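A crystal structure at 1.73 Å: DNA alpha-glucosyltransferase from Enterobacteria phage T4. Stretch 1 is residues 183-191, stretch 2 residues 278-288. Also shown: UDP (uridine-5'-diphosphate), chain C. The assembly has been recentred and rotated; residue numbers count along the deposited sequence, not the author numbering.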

ATOM      1  N   LYS A 183      15.661   6.400  -2.140  1.00 17.65           N
ATOM      2  CA  LYS A 183      16.211   5.903  -0.886  1.00 17.64           C
ATOM      3  C   LYS A 183      16.282   4.379  -0.837  1.00 17.43           C
ATOM      4  O   LYS A 183      17.270   3.815  -0.374  1.00 18.07           O
ATOM      5  N   VAL A 184      15.235   3.708  -1.306  1.00 15.57           N
ATOM      6  CA  VAL A 184      15.231   2.252  -1.312  1.00 13.81           C
ATOM      7  C   VAL A 184      16.323   1.732  -2.241  1.00 13.70           C
ATOM      8  O   VAL A 184      17.050   0.803  -1.891  1.00 14.65           O
ATOM      9  N   ARG A 185      16.455   2.326  -3.424  1.00 12.97           N
ATOM     10  CA  ARG A 185      17.501   1.864  -4.332  1.00 13.71           C
ATOM     11  C   ARG A 185      18.889   2.064  -3.736  1.00 13.51           C
ATOM     12  O   ARG A 185      19.746   1.187  -3.830  1.00 13.92           O
ATOM     13  N   SER A 186      19.104   3.220  -3.119  1.00 15.89           N
ATOM     14  CA  SER A 186      20.406   3.529  -2.544  1.00 16.21           C
ATOM     15  C   SER A 186      20.758   2.629  -1.368  1.00 18.25           C
ATOM     16  O   SER A 186      21.881   2.671  -0.865  1.00 18.46           O
ATOM     17  N   THR A 187      19.803   1.804  -0.946  1.00 17.55           N
ATOM     18  CA  THR A 187      20.014   0.904   0.180  1.00 17.87           C
ATOM     19  C   THR A 187      19.994  -0.584  -0.169  1.00 18.16           C
ATOM     20  O   THR A 187      20.670  -1.378   0.483  1.00 20.20           O
ATOM     21  N   TYR A 188      19.243  -0.968  -1.197  1.00 14.69           N
ATOM     22  CA  TYR A 188      19.128  -2.385  -1.541  1.00 14.81           C
ATOM     23  C   TYR A 188      19.567  -2.868  -2.914  1.00 15.33           C
ATOM     24  O   TYR A 188      19.737  -4.070  -3.106  1.00 16.12           O
ATOM     25  N   TRP A 189      19.737  -1.959  -3.868  1.00 15.08           N
ATOM     26  CA  TRP A 189      20.117  -2.357  -5.222  1.00 15.20           C
ATOM     27  C   TRP A 189      21.354  -3.257  -5.247  1.00 15.22           C
ATOM     28  O   TRP A 189      22.381  -2.944  -4.641  1.00 14.90           O
ATOM     29  N   LYS A 190      21.244  -4.374  -5.956  1.00 14.23           N
ATOM     30  CA  LYS A 190      22.338  -5.332  -6.064  1.00 13.82           C
ATOM     31  C   LYS A 190      22.901  -5.374  -7.477  1.00 14.46           C
ATOM     32  O   LYS A 190      22.218  -5.016  -8.435  1.00 14.15           O
ATOM     33  N   ASP A 191      24.147  -5.816  -7.603  1.00 14.39           N
ATOM     34  CA  ASP A 191      24.750  -5.952  -8.919  1.00 17.10           C
ATOM     35  C   ASP A 191      24.034  -7.168  -9.501  1.00 16.01           C
ATOM     36  O   ASP A 191      23.668  -8.084  -8.759  1.00 16.00           O
ATOM     37  N   ASN A 278       9.611  -5.442   6.489  1.00 13.63           N
ATOM     38  CA  ASN A 278       9.834  -4.743   5.229  1.00 13.44           C
ATOM     39  C   ASN A 278      11.284  -4.721   4.744  1.00 13.62           C
ATOM     40  O   ASN A 278      11.563  -5.126   3.612  1.00 13.50           O
ATOM     41  N   SER A 279      12.205  -4.271   5.593  1.00 14.36           N
ATOM     42  CA  SER A 279      13.615  -4.206   5.214  1.00 14.44           C
ATOM     43  C   SER A 279      14.215  -5.566   4.857  1.00 14.67           C
ATOM     44  O   SER A 279      15.080  -5.659   3.984  1.00 13.87           O
ATOM     45  N   GLU A 280      13.766  -6.619   5.534  1.00 13.70           N
ATOM     46  CA  GLU A 280      14.273  -7.959   5.263  1.00 13.59           C
ATOM     47  C   GLU A 280      13.756  -8.463   3.923  1.00 13.04           C
ATOM     48  O   GLU A 280      14.480  -9.132   3.179  1.00 12.63           O
ATOM     49  N   MET A 281      12.504  -8.142   3.615  1.00 11.95           N
ATOM     50  CA  MET A 281      11.919  -8.547   2.344  1.00 11.45           C
ATOM     51  C   MET A 281      12.644  -7.835   1.204  1.00 12.91           C
ATOM     52  O   MET A 281      12.989  -8.454   0.199  1.00 12.14           O
ATOM     53  N   LEU A 282      12.883  -6.535   1.358  1.00 12.14           N
ATOM     54  CA  LEU A 282      13.576  -5.777   0.317  1.00 13.91           C
ATOM     55  C   LEU A 282      14.951  -6.378   0.027  1.00 13.76           C
ATOM     56  O   LEU A 282      15.385  -6.425  -1.123  1.00 15.19           O
ATOM     57  N   GLU A 283      15.635  -6.840   1.066  1.00 13.06           N
ATOM     58  CA  GLU A 283      16.948  -7.449   0.888  1.00 13.19           C
ATOM     59  C   GLU A 283      16.795  -8.747   0.090  1.00 13.82           C
ATOM     60  O   GLU A 283      17.525  -8.981  -0.878  1.00 12.98           O
ATOM     61  N   ARG A 284      15.836  -9.582   0.483  1.00 13.84           N
ATOM     62  CA  ARG A 284      15.605 -10.847  -0.215  1.00 13.42           C
ATOM     63  C   ARG A 284      15.170 -10.611  -1.658  1.00 14.01           C
ATOM     64  O   ARG A 284      15.626 -11.303  -2.579  1.00 14.08           O
ATOM     65  N   MET A 285      14.288  -9.636  -1.848  1.00 12.99           N
ATOM     66  CA  MET A 285      13.772  -9.322  -3.176  1.00 13.00           C
ATOM     67  C   MET A 285      14.856  -8.781  -4.100  1.00 13.80           C
ATOM     68  O   MET A 285      14.866  -9.091  -5.292  1.00 12.75           O
ATOM     69  N   SER A 286      15.772  -7.984  -3.548  1.00 13.12           N
ATOM     70  CA  SER A 286      16.847  -7.400  -4.345  1.00 11.08           C
ATOM     71  C   SER A 286      17.757  -8.473  -4.933  1.00 13.01           C
ATOM     72  O   SER A 286      18.512  -8.209  -5.874  1.00 13.07           O
ATOM     73  N   LYS A 287      17.692  -9.676  -4.372  1.00 12.64           N
ATOM     74  CA  LYS A 287      18.512 -10.785  -4.846  1.00 12.79           C
ATOM     75  C   LYS A 287      17.679 -11.837  -5.566  1.00 14.22           C
ATOM     76  O   LYS A 287      18.164 -12.931  -5.852  1.00 15.41           O
ATOM     77  N   SER A 288      16.425 -11.494  -5.858  1.00 14.48           N
ATOM     78  CA  SER A 288      15.508 -12.398  -6.551  1.00 13.26           C
ATOM     79  C   SER A 288      15.363 -11.968  -8.007  1.00 12.08           C
ATOM     80  O   SER A 288      15.233 -10.781  -8.306  1.00 13.60           O
TER

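This is a small helix-to-helix contact in which one tyrosine packs into the groove of the second helix and a lysine just beyond the first helix ties the two together with polar bonds. The helices cross at -65°, and 393 Å² is buried. Y188 points toward stretch 2 with chi1 m and sits as a knob among S279, L282, E283 and S286. L282, also chi1 m, lies over one face of the ring, its CB 3.6 Å from the ring centroid and almost on the normal, a CH-pi contact. L282 CD1 is 3.6 Å from Y188 CE1 and 4.2 Å from V184 CG1, which extends the apolar patch; V184 is t. At the ring edge, E283 OE1 is 3.7 Å from Y188 CD2.

K190 points inward as m, m, t, m. Its amine folds back, and NZ donates to Y188 O at 2.8 Å. NZ also donates to S286 OG at 2.9 Å and to E283 OE1 at 3.1 Å, the latter a salt bridge. S286, chi1 p, in turn donates OG to E283 O at 2.6 Å. Water 1 accepts from K190 N at 2.8 Å, and its O lies 2.9 Å from S286 O.

UDP lies outside this contact; N278 ND2 makes a weak hydrogen bond to UDP O2 at 3.5 Å.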

ATOM      1  CB  LYS A 183      15.390   6.426   0.293  1.00 20.48           C
ATOM      2  CG  LYS A 183      15.984   6.074   1.648  1.00 25.15           C
ATOM      3  CD  LYS A 183      15.317   6.854   2.771  1.00 29.46           C
ATOM      4  CE  LYS A 183      15.472   8.352   2.556  1.00 32.36           C
ATOM      5  NZ  LYS A 183      16.895   8.739   2.325  1.00 35.87           N
ATOM      6  CB  VAL A 184      13.858   1.692  -1.754  1.00 15.50           C
ATOM      7  CG1 VAL A 184      13.949   0.190  -1.979  1.00 15.04           C
ATOM      8  CG2 VAL A 184      12.820   1.994  -0.683  1.00 14.50           C
ATOM      9  CB  ARG A 185      17.449   2.587  -5.678  1.00 12.82           C
ATOM     10  CG  ARG A 185      18.672   2.230  -6.537  1.00 14.29           C
ATOM     11  CD  ARG A 185      18.601   2.722  -7.972  1.00 14.64           C
ATOM     12  NE  ARG A 185      19.757   2.224  -8.726  1.00 15.75           N
ATOM     13  CZ  ARG A 185      19.818   2.160 -10.052  1.00 17.60           C
ATOM     14  NH1 ARG A 185      18.789   2.565 -10.788  1.00 16.30           N
ATOM     15  NH2 ARG A 185      20.904   1.676 -10.644  1.00 19.19           N
ATOM     16  CB  SER A 186      20.459   4.998  -2.113  1.00 17.27           C
ATOM     17  OG  SER A 186      19.616   5.246  -1.006  1.00 20.94           O
ATOM     18  CB  THR A 187      18.947   1.147   1.282  1.00 21.83           C
ATOM     19  OG1 THR A 187      19.074   2.482   1.784  1.00 26.50           O
ATOM     20  CG2 THR A 187      19.116   0.164   2.432  1.00 23.81           C
ATOM     21  CB  TYR A 188      17.682  -2.847  -1.330  1.00 14.68           C
ATOM     22  CG  TYR A 188      17.203  -2.671   0.085  1.00 14.49           C
ATOM     23  CD1 TYR A 188      16.531  -1.514   0.475  1.00 17.11           C
ATOM     24  CD2 TYR A 188      17.473  -3.635   1.050  1.00 15.68           C
ATOM     25  CE1 TYR A 188      16.139  -1.321   1.792  1.00 16.51           C
ATOM     26  CE2 TYR A 188      17.089  -3.453   2.376  1.00 17.19           C
ATOM     27  CZ  TYR A 188      16.424  -2.293   2.738  1.00 17.20           C
ATOM     28  OH  TYR A 188      16.051  -2.099   4.046  1.00 21.74           O
ATOM     29  CB  TRP A 189      20.351  -1.112  -6.079  1.00 14.67           C
ATOM     30  CG  TRP A 189      20.237  -1.348  -7.561  1.00 14.79           C
ATOM     31  CD1 TRP A 189      21.226  -1.759  -8.410  1.00 16.47           C
ATOM     32  CD2 TRP A 189      19.075  -1.135  -8.372  1.00 14.66           C
ATOM     33  NE1 TRP A 189      20.752  -1.809  -9.700  1.00 14.99           N
ATOM     34  CE2 TRP A 189      19.435  -1.432  -9.707  1.00 15.42           C
ATOM     35  CE3 TRP A 189      17.764  -0.721  -8.101  1.00 13.85           C
ATOM     36  CZ2 TRP A 189      18.530  -1.326 -10.772  1.00 14.02           C
ATOM     37  CZ3 TRP A 189      16.861  -0.614  -9.162  1.00 14.36           C
ATOM     38  CH2 TRP A 189      17.253  -0.917 -10.481  1.00 13.85           C
ATOM     39  CB  LYS A 190      21.846  -6.740  -5.711  1.00 14.61           C
ATOM     40  CG  LYS A 190      21.299  -6.905  -4.303  1.00 14.96           C
ATOM     41  CD  LYS A 190      22.407  -6.843  -3.265  1.00 15.37           C
ATOM     42  CE  LYS A 190      21.866  -7.079  -1.859  1.00 17.05           C
ATOM     43  NZ  LYS A 190      20.905  -6.017  -1.452  1.00 15.63           N
ATOM     44  CB  ASP A 191      26.253  -6.222  -8.804  1.00 20.78           C
ATOM     45  CG  ASP A 191      26.937  -6.305 -10.161  1.00 27.20           C
ATOM     46  OD1 ASP A 191      26.967  -7.402 -10.762  1.00 29.51           O
ATOM     47  OD2 ASP A 191      27.436  -5.262 -10.636  1.00 31.51           O
ATOM     48  CB  ASN A 278       9.278  -3.317   5.329  1.00 13.62           C
ATOM     49  CG  ASN A 278       9.157  -2.647   3.975  1.00 14.40           C
ATOM     50  OD1 ASN A 278      10.005  -1.846   3.591  1.00 17.36           O
ATOM     51  ND2 ASN A 278       8.101  -2.986   3.237  1.00 16.82           N
ATOM     52  CB  SER A 279      14.439  -3.564   6.337  1.00 16.89           C
ATOM     53  OG  SER A 279      14.332  -4.297   7.547  1.00 17.49           O
ATOM     54  CB  GLU A 280      13.877  -8.917   6.392  1.00 14.85           C
ATOM     55  CG  GLU A 280      14.606  -8.607   7.704  1.00 17.50           C
ATOM     56  CD  GLU A 280      14.147  -9.464   8.870  1.00 21.07           C
ATOM     57  OE1 GLU A 280      13.285 -10.342   8.673  1.00 20.53           O
ATOM     58  OE2 GLU A 280      14.656  -9.256   9.993  1.00 23.66           O
ATOM     59  CB  MET A 281      10.426  -8.204   2.312  1.00 11.52           C
ATOM     60  CG  MET A 281       9.722  -8.516   0.993  1.00 12.23           C
ATOM     61  SD  MET A 281      10.014  -7.294  -0.311  1.00 13.55           S
ATOM     62  CE  MET A 281       8.960  -5.950   0.271  1.00 12.95           C
ATOM     63  CB  LEU A 282      13.718  -4.302   0.725  1.00 13.47           C
ATOM     64  CG  LEU A 282      12.412  -3.500   0.801  1.00 13.10           C
ATOM     65  CD1 LEU A 282      12.696  -2.097   1.306  1.00 16.52           C
ATOM     66  CD2 LEU A 282      11.760  -3.439  -0.581  1.00 14.71           C
ATOM     67  CB  GLU A 283      17.589  -7.723   2.254  1.00 14.44           C
ATOM     68  CG  GLU A 283      18.961  -8.381   2.222  1.00 18.35           C
ATOM     69  CD  GLU A 283      20.001  -7.585   1.444  1.00 19.50           C
ATOM     70  OE1 GLU A 283      19.940  -6.338   1.445  1.00 22.72           O
ATOM     71  OE2 GLU A 283      20.893  -8.217   0.843  1.00 22.55           O
ATOM     72  CB  ARG A 284      14.526 -11.676   0.495  1.00 13.32           C
ATOM     73  CG  ARG A 284      14.955 -12.293   1.822  1.00 14.01           C
ATOM     74  CD  ARG A 284      13.875 -13.239   2.359  1.00 12.35           C
ATOM     75  NE  ARG A 284      12.667 -12.545   2.801  1.00 13.87           N
ATOM     76  CZ  ARG A 284      12.485 -12.057   4.025  1.00 13.65           C
ATOM     77  NH1 ARG A 284      13.436 -12.183   4.942  1.00 13.89           N
ATOM     78  NH2 ARG A 284      11.342 -11.458   4.340  1.00 12.27           N
ATOM     79  CB  MET A 285      12.634  -8.305  -3.072  1.00 13.69           C
ATOM     80  CG  MET A 285      11.916  -8.022  -4.384  1.00 12.30           C
ATOM     81  SD  MET A 285      10.984  -9.444  -5.011  1.00 13.10           S
ATOM     82  CE  MET A 285       9.526  -9.409  -3.927  1.00 12.48           C
ATOM     83  CB  SER A 286      17.683  -6.437  -3.494  1.00 11.86           C
ATOM     84  OG  SER A 286      18.452  -7.149  -2.536  1.00 14.05           O
ATOM     85  CB  LYS A 287      19.268 -11.422  -3.668  1.00 14.03           C
ATOM     86  CG  LYS A 287      20.329 -10.498  -3.063  1.00 15.67           C
ATOM     87  CD  LYS A 287      21.040 -11.120  -1.859  1.00 18.53           C
ATOM     88  CE  LYS A 287      20.110 -11.258  -0.665  1.00 19.85           C
ATOM     89  NZ  LYS A 287      20.838 -11.669   0.574  1.00 22.93           N
ATOM     90  CB  SER A 288      14.138 -12.386  -5.875  1.00 13.58           C
ATOM     91  OG  SER A 288      14.236 -12.793  -4.523  1.00 13.56           O
TER
HETATM   92  N1  UDP C1402       4.281  -5.218   4.190  1.00 14.65           N
HETATM   93  C2  UDP C1402       5.227  -5.611   5.115  1.00 15.39           C
HETATM   94  N3  UDP C1402       5.029  -6.859   5.650  1.00 15.20           N
HETATM   95  C4  UDP C1402       4.004  -7.737   5.349  1.00 15.59           C
HETATM   96  C5  UDP C1402       3.074  -7.259   4.373  1.00 15.10           C
HETATM   97  C6  UDP C1402       3.239  -6.044   3.842  1.00 15.14           C
HETATM   98  O2  UDP C1402       6.174  -4.909   5.430  1.00 17.04           O
HETATM   99  O4  UDP C1402       3.959  -8.830   5.913  1.00 15.42           O
HETATM  100  C1' UDP C1402       4.424  -3.883   3.599  1.00 15.00           C
HETATM  101  C2' UDP C1402       4.578  -3.868   2.082  1.00 14.74           C
HETATM  102  O2' UDP C1402       5.908  -4.154   1.703  1.00 16.48           O
HETATM  103  C3' UDP C1402       4.133  -2.443   1.783  1.00 15.37           C
HETATM  104  C4' UDP C1402       2.948  -2.285   2.734  1.00 15.24           C
HETATM  105  O4' UDP C1402       3.237  -3.164   3.854  1.00 15.06           O
HETATM  106  O3' UDP C1402       5.174  -1.536   2.147  1.00 14.08           O
HETATM  107  C5' UDP C1402       1.600  -2.649   2.144  1.00 11.90           C
HETATM  108  O5' UDP C1402       1.132  -1.588   1.320  1.00 14.32           O
HETATM  109  PA  UDP C1402       0.479  -1.831  -0.115  1.00 13.76           P
HETATM  110  O1A UDP C1402       0.137  -0.487  -0.625  1.00 13.92           O
HETATM  111  O2A UDP C1402       1.384  -2.701  -0.912  1.00 15.24           O
HETATM  112  O3A UDP C1402      -0.887  -2.689   0.160  1.00 14.14           O
HETATM  113  PB  UDP C1402      -1.944  -2.688   1.413  1.00 15.09           P
HETATM  114  O1B UDP C1402      -3.290  -2.933   0.834  1.00 14.27           O
HETATM  115  O2B UDP C1402      -1.424  -3.611   2.446  1.00 17.29           O
HETATM  116  O3B UDP C1402      -1.895  -1.204   1.975  1.00 16.48           O
HETATM  117  O   HOH W   1      18.838  -5.512  -6.924  1.00 13.32           O